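Local coordinates for protein endo-1,4-b-d-mannanase (Trichoderma reesei, PDB 1QNP) that probably hydrolyses internal beta-1,4-mannosidic bonds in mannan chains, as an endo-acting glycoside hydrolase of family 5 with a TIM-barrel fold, at residues Ser8-Asn13 and Thr296-Gly301; Asn130-Tyr135 and Pro170-Cys175. All coordinates share one frame; numbering follows the deposited sequence. Where two conformers were deposited one is given.

Interaction 1 of 2, residues Ser8-Asn13 and Thr296-Gly301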
loop_
_atom_site.group_PDB
_atom_site.type_symbol
_atom_site.label_atom_id
_atom_site.label_comp_id
_atom_site.label_asym_id
_atom_site.label_seq_id
_atom_site.Cartn_x
_atom_site.Cartn_y
_atom_site.Cartn_z
ATOM N N SER A 8 -5.782 -6.398 17.686
ATOM C CA SER A 8 -6.000 -6.618 19.131
ATOM C C SER A 8 -5.449 -5.369 19.808
ATOM O O SER A 8 -4.295 -4.938 19.591
ATOM C CB SER A 8 -5.364 -7.919 19.563
ATOM O OG SER A 8 -5.493 -8.128 20.973
ATOM N N GLY A 9 -6.312 -4.612 20.545
ATOM C CA GLY A 9 -5.849 -3.309 21.082
ATOM C C GLY A 9 -5.574 -2.391 19.909
ATOM O O GLY A 9 -6.403 -2.362 18.991
ATOM N N THR A 10 -4.422 -1.701 19.882
ATOM C CA THR A 10 -4.048 -0.900 18.715
ATOM C C THR A 10 -2.795 -1.505 18.057
ATOM O O THR A 10 -1.956 -0.840 17.406
ATOM C CB THR A 10 -3.766 0.585 18.942
ATOM O OG1 THR A 10 -2.773 0.778 19.965
ATOM C CG2 THR A 10 -5.071 1.298 19.313
ATOM N N GLN A 11 -2.765 -2.850 18.056
ATOM C CA GLN A 11 -1.705 -3.595 17.385
ATOM C C GLN A 11 -2.321 -4.629 16.465
ATOM O O GLN A 11 -3.515 -4.957 16.562
ATOM C CB GLN A 11 -0.804 -4.339 18.390
ATOM C CG GLN A 11 -0.134 -3.376 19.372
ATOM C CD GLN A 11 1.003 -4.088 20.092
ATOM O OE1 GLN A 11 2.136 -3.716 19.784
ATOM N NE2 GLN A 11 0.619 -5.055 20.903
ATOM N N PHE A 12 -1.525 -5.238 15.627
ATOM C CA PHE A 12 -1.964 -6.319 14.786
ATOM C C PHE A 12 -1.623 -7.686 15.386
ATOM O O PHE A 12 -0.579 -7.889 16.041
ATOM C CB PHE A 12 -1.327 -6.196 13.376
ATOM C CG PHE A 12 -1.749 -4.921 12.666
ATOM C CD1 PHE A 12 -2.982 -4.890 12.013
ATOM C CD2 PHE A 12 -1.002 -3.770 12.681
ATOM C CE1 PHE A 12 -3.388 -3.718 11.369
ATOM C CE2 PHE A 12 -1.408 -2.601 12.094
ATOM C CZ PHE A 12 -2.606 -2.560 11.396
ATOM N N ASN A 13 -2.523 -8.621 15.125
ATOM C CA ASN A 13 -2.336 -10.025 15.520
ATOM C C ASN A 13 -2.055 -10.776 14.211
ATOM O O ASN A 13 -2.954 -10.909 13.377
ATOM C CB ASN A 13 -3.626 -10.549 16.198
ATOM C CG ASN A 13 -3.513 -11.988 16.634
ATOM O OD1 ASN A 13 -2.702 -12.725 16.070
ATOM N ND2 ASN A 13 -4.318 -12.511 17.570
ATOM N N THR A 296 8.562 3.258 18.731
ATOM C CA THR A 296 8.368 3.718 20.086
ATOM C C THR A 296 7.215 4.723 20.257
ATOM O O THR A 296 7.099 5.298 21.349
ATOM C CB THR A 296 9.681 4.352 20.604
ATOM O OG1 THR A 296 10.054 5.497 19.813
ATOM C CG2 THR A 296 10.802 3.319 20.622
ATOM N N THR A 297 6.280 4.814 19.349
ATOM C CA THR A 297 5.137 5.730 19.551
ATOM C C THR A 297 3.825 4.961 19.642
ATOM O O THR A 297 3.524 4.195 18.721
ATOM C CB THR A 297 5.092 6.755 18.413
ATOM O OG1 THR A 297 6.314 7.485 18.313
ATOM C CG2 THR A 297 3.953 7.755 18.632
ATOM N N ARG A 298 3.068 5.102 20.749
ATOM C CA ARG A 298 1.794 4.396 20.897
ATOM C C ARG A 298 0.845 4.878 19.769
ATOM O O ARG A 298 0.819 6.061 19.406
ATOM C CB ARG A 298 1.103 4.621 22.259
ATOM C CG ARG A 298 1.567 3.710 23.373
ATOM C CD ARG A 298 0.491 3.288 24.416
ATOM N NE ARG A 298 -0.823 2.979 23.838
ATOM C CZ ARG A 298 -1.227 1.685 23.638
ATOM N NH1 ARG A 298 -0.375 0.682 24.010
ATOM N NH2 ARG A 298 -2.401 1.299 23.075
ATOM N N GLY A 299 0.124 3.908 19.236
ATOM C CA GLY A 299 -0.756 4.190 18.082
ATOM C C GLY A 299 -0.125 3.588 16.823
ATOM O O GLY A 299 -0.852 3.322 15.873
ATOM N N MET A 300 1.185 3.327 16.796
ATOM C CA MET A 300 1.745 2.681 15.596
ATOM C C MET A 300 1.655 1.164 15.684
ATOM O O MET A 300 2.000 0.561 16.719
ATOM C CB MET A 300 3.220 3.032 15.418
ATOM C CG MET A 300 3.503 4.494 15.141
ATOM S SD MET A 300 2.550 5.184 13.759
ATOM C CE MET A 300 2.987 3.968 12.502
ATOM N N GLY A 301 1.267 0.497 14.620
ATOM C CA GLY A 301 1.264 -0.935 14.500
ATOM C C GLY A 301 2.384 -1.542 13.690
ATOM O O GLY A 301 2.713 -2.739 13.868
HETATM O O HOH W 1 0.103 0.930 19.293
HETATM O O HOH W 2 3.302 -1.215 18.604
HETATM O O HOH W 3 1.185 -4.499 15.200
#
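The N-terminal hairpin of this family 5 (beta/alpha)8 barrel meets the start of barrel strand 300-309 here, where Thr10 faces Arg298 and Gly299 and Phe12 comes up against Gly301. The hairpin is tight: Ser8 and Gln11 hold each other through two backbone hydrogen bonds, leaving Gly9 and Thr10 at its tip. Opposite lies a type II turn from Thr297 to Met300 that leads out of helix 283-295, with Gly299 taking the positive phi (107°) that this turn asks for.

The two backbones run roughly alongside each other, yet stay too far apart for strand pairing; Thr10 and Gly299 CA atoms are 6.1 Å apart. Three waters fill that seam. Thr10 OG1 stands between its own backbone N and carbonyl carbon (chi1 54°), which directs it at water 1, 3.0 Å from the hydroxyl. The same water accepts from Gly299 N and donates to Met300 O, so it links the Thr10 side chain to both residues of the turn. Water 2 lies within bonding distance of Gln11 OE1 and Met300 O, though it has more acceptors near it than protons to give. Arg298 bends at chi2 and chi3 to bring NH2 within 3.2 Å of Thr10 OG1, but the angle there is poor for a hydrogen bond.

Phe12, buried, turns its edge to the strand, CE2 lying 4.0 Å from Gly301 CA; having no side chain, Gly301 lets the ring come this close. The ring also meets Phe162 and Phe237, near the starts of two other barrel strands, consistent with the hairpin covering the N-terminal end of the barrel. Water 3 joins the two backbones, accepting from Phe12 N at 2.8 Å and donating to Gly301 O at 2.7 Å.

Interaction 2 of 2, residues Asn130-Tyr135 and Pro170-Cys175. With NAG (2-acetamido-2-deoxy-beta-D-glucopyranose), chain D.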
loop_
_atom_site.group_PDB
_atom_site.type_symbol
_atom_site.label_atom_id
_atom_site.label_comp_id
_atom_site.label_asym_id
_atom_site.label_seq_id
_atom_site.Cartn_x
_atom_site.Cartn_y
_atom_site.Cartn_z
ATOM N N ASN A 130 -12.434 14.118 -15.213
ATOM C CA ASN A 130 -11.021 14.355 -14.910
ATOM C C ASN A 130 -10.665 13.694 -13.595
ATOM O O ASN A 130 -11.467 12.932 -13.031
ATOM C CB ASN A 130 -10.669 15.854 -14.979
ATOM C CG ASN A 130 -11.390 16.591 -13.924
ATOM O OD1 ASN A 130 -11.846 16.216 -12.863
ATOM N ND2 ASN A 130 -11.712 17.909 -14.249
ATOM N N ALA A 131 -9.415 13.921 -13.138
ATOM C CA ALA A 131 -8.928 13.220 -11.941
ATOM C C ALA A 131 -9.645 13.526 -10.654
ATOM O O ALA A 131 -9.550 12.674 -9.723
ATOM C CB ALA A 131 -7.416 13.543 -11.826
ATOM N N THR A 132 -10.393 14.628 -10.558
ATOM C CA THR A 132 -11.163 14.916 -9.325
ATOM C C THR A 132 -12.621 14.504 -9.472
ATOM O O THR A 132 -13.231 14.094 -8.464
ATOM C CB THR A 132 -10.989 16.385 -8.916
ATOM O OG1 THR A 132 -11.454 17.229 -9.996
ATOM C CG2 THR A 132 -9.481 16.651 -8.627
ATOM N N THR A 133 -13.175 14.513 -10.654
ATOM C CA THR A 133 -14.541 14.030 -10.824
ATOM C C THR A 133 -14.570 12.495 -10.852
ATOM O O THR A 133 -15.663 11.925 -10.701
ATOM C CB THR A 133 -15.239 14.514 -12.110
ATOM O OG1 THR A 133 -14.597 13.950 -13.243
ATOM C CG2 THR A 133 -15.256 16.035 -12.138
ATOM N N TRP A 134 -13.415 11.818 -10.908
ATOM C CA TRP A 134 -13.405 10.337 -10.954
ATOM C C TRP A 134 -14.174 9.684 -9.815
ATOM O O TRP A 134 -14.889 8.666 -9.986
ATOM C CB TRP A 134 -11.931 9.862 -10.866
ATOM C CG TRP A 134 -11.754 8.357 -10.877
ATOM C CD1 TRP A 134 -11.745 7.544 -11.955
ATOM C CD2 TRP A 134 -11.537 7.510 -9.711
ATOM N NE1 TRP A 134 -11.577 6.209 -11.568
ATOM C CE2 TRP A 134 -11.414 6.195 -10.215
ATOM C CE3 TRP A 134 -11.429 7.740 -8.340
ATOM C CZ2 TRP A 134 -11.220 5.098 -9.349
ATOM C CZ3 TRP A 134 -11.219 6.657 -7.482
ATOM C CH2 TRP A 134 -11.074 5.358 -8.000
ATOM N N TYR A 135 -14.021 10.286 -8.619
ATOM C CA TYR A 135 -14.656 9.741 -7.409
ATOM C C TYR A 135 -16.159 9.599 -7.502
ATOM O O TYR A 135 -16.735 8.745 -6.778
ATOM C CB TYR A 135 -14.312 10.571 -6.138
ATOM C CG TYR A 135 -12.800 10.445 -5.860
ATOM C CD1 TYR A 135 -12.284 9.360 -5.188
ATOM C CD2 TYR A 135 -11.925 11.449 -6.276
ATOM C CE1 TYR A 135 -10.923 9.236 -4.967
ATOM C CE2 TYR A 135 -10.547 11.351 -6.100
ATOM C CZ TYR A 135 -10.058 10.230 -5.407
ATOM O OH TYR A 135 -8.695 10.062 -5.183
ATOM N N PRO A 170 -4.555 7.979 -2.819
ATOM C CA PRO A 170 -5.661 8.752 -3.369
ATOM C C PRO A 170 -5.627 10.226 -2.947
ATOM O O PRO A 170 -5.387 10.552 -1.783
ATOM C CB PRO A 170 -6.888 8.098 -2.749
ATOM C CG PRO A 170 -6.399 7.365 -1.534
ATOM C CD PRO A 170 -5.020 6.894 -1.924
ATOM N N ARG A 171 -5.812 11.116 -3.954
ATOM C CA ARG A 171 -5.891 12.557 -3.693
ATOM C C ARG A 171 -7.068 13.101 -4.496
ATOM O O ARG A 171 -7.525 12.526 -5.487
ATOM C CB ARG A 171 -4.645 13.341 -4.131
ATOM C CG ARG A 171 -3.334 12.946 -3.405
ATOM C CD ARG A 171 -2.243 13.830 -4.072
ATOM N NE ARG A 171 -0.977 13.619 -3.375
ATOM C CZ ARG A 171 0.091 14.414 -3.570
ATOM N NH1 ARG A 171 0.005 15.453 -4.418
ATOM N NH2 ARG A 171 1.226 14.140 -2.924
ATOM N N CYS A 172 -7.491 14.300 -4.124
ATOM C CA CYS A 172 -8.533 15.030 -4.901
ATOM C C CYS A 172 -8.046 16.473 -4.833
ATOM O O CYS A 172 -8.400 17.191 -3.884
ATOM C CB CYS A 172 -9.930 14.751 -4.321
ATOM S SG CYS A 172 -11.315 15.218 -5.397
ATOM N N ASN A 173 -7.166 16.852 -5.760
ATOM C CA ASN A 173 -6.474 18.144 -5.613
ATOM C C ASN A 173 -7.445 19.330 -5.604
ATOM O O ASN A 173 -8.192 19.460 -6.583
ATOM C CB ASN A 173 -5.513 18.263 -6.811
ATOM C CG ASN A 173 -4.752 19.585 -6.782
ATOM O OD1 ASN A 173 -5.114 20.419 -7.637
ATOM N ND2 ASN A 173 -3.782 19.753 -5.903
ATOM N N GLY A 174 -7.371 20.180 -4.578
ATOM C CA GLY A 174 -8.314 21.310 -4.496
ATOM C C GLY A 174 -9.725 20.929 -4.178
ATOM O O GLY A 174 -10.581 21.845 -4.147
ATOM N N CYS A 175 -10.093 19.653 -3.929
ATOM C CA CYS A 175 -11.469 19.323 -3.655
ATOM C C CYS A 175 -11.847 19.518 -2.207
ATOM O O CYS A 175 -10.983 19.488 -1.315
ATOM C CB CYS A 175 -11.613 17.791 -3.879
ATOM S SG CYS A 175 -11.181 17.279 -5.551
HETATM C C1 NAG D . -12.482 19.003 -13.369
HETATM C C2 NAG D . -11.926 20.408 -13.433
HETATM C C3 NAG D . -12.701 21.249 -12.435
HETATM C C4 NAG D . -14.182 21.150 -12.832
HETATM C C5 NAG D . -14.675 19.662 -12.824
HETATM C C6 NAG D . -16.125 19.647 -13.297
HETATM C C7 NAG D . -9.576 21.020 -13.943
HETATM C C8 NAG D . -8.197 20.980 -13.394
HETATM N N2 NAG D . -10.479 20.358 -13.154
HETATM O O3 NAG D . -12.213 22.579 -12.636
HETATM O O4 NAG D . -15.059 21.823 -11.918
HETATM O O5 NAG D . -13.870 18.927 -13.739
HETATM O O6 NAG D . -16.232 20.136 -14.611
HETATM O O7 NAG D . -9.904 21.533 -14.931
HETATM O O HOH W 4 -7.081 12.395 -8.354
#
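Thr132, the threonine of the glycosylated Asn130-Ala131-Thr132 sequon, rests on a disulfide: its CB lies 3.5 Å from Cys175 SG and 3.7 Å from Cys172 SG, which close a type II turn. CG2, set beside the backbone N (OG1 chi1 59°), adds to this and reaches Asn173 N. Asn130 carries the sugar on ND2, while its OD1 is gripped by two backbone N-H groups: Thr133 N, in an Asx motif, comes close to the carbonyl axis (163°); Thr132 N, in an Asx turn, from above the carbonyl plane. Together they fix the glycosylated amide.

Tyr135 makes the direct polar link, its OH donating to Arg171 O at 2.7 Å from 52° out of the carbonyl plane. Water 4 lies close to this oxygen and Ala131 O. Ring atom CE2 is 3.9 Å from Cys172 CB, while Trp134 CE3 sits over one face near its rim. A phenylalanine here would probably leave Arg171 O without its hydroxyl donor and cost the loops their one direct hydrogen bond. The ring touches Ile120 of helix 119-127 and Val179, Ile180 and Trp183 of helix 178-194, with strand 161-165 leading into the Pro170-Cys175 loop.

How the interactions relate
The two contacts lie toward different ends of the barrel, their centres about 31 Å apart and their nearest atoms about 17 Å. Interaction 1 is the more buried, at the N-terminal end where strand 300-309 begins; interaction 2 is partly exposed, joining loops beyond the C-terminal ends of barrel strands 105-109 and 161-165. Strand 161-165 links them loosely: its Phe162 meets Phe12, and its far end leads to Pro170-Cys175. Interaction 2 is nested in the chain that interaction 1 closes. Their chemistry differs accordingly: waters between backbone and side-chain groups and a phenylalanine edge in 8-13 with 296-301, but a disulfide, a direct tyrosine hydrogen bond and a glycan-bearing turn in 130-135 with 170-175.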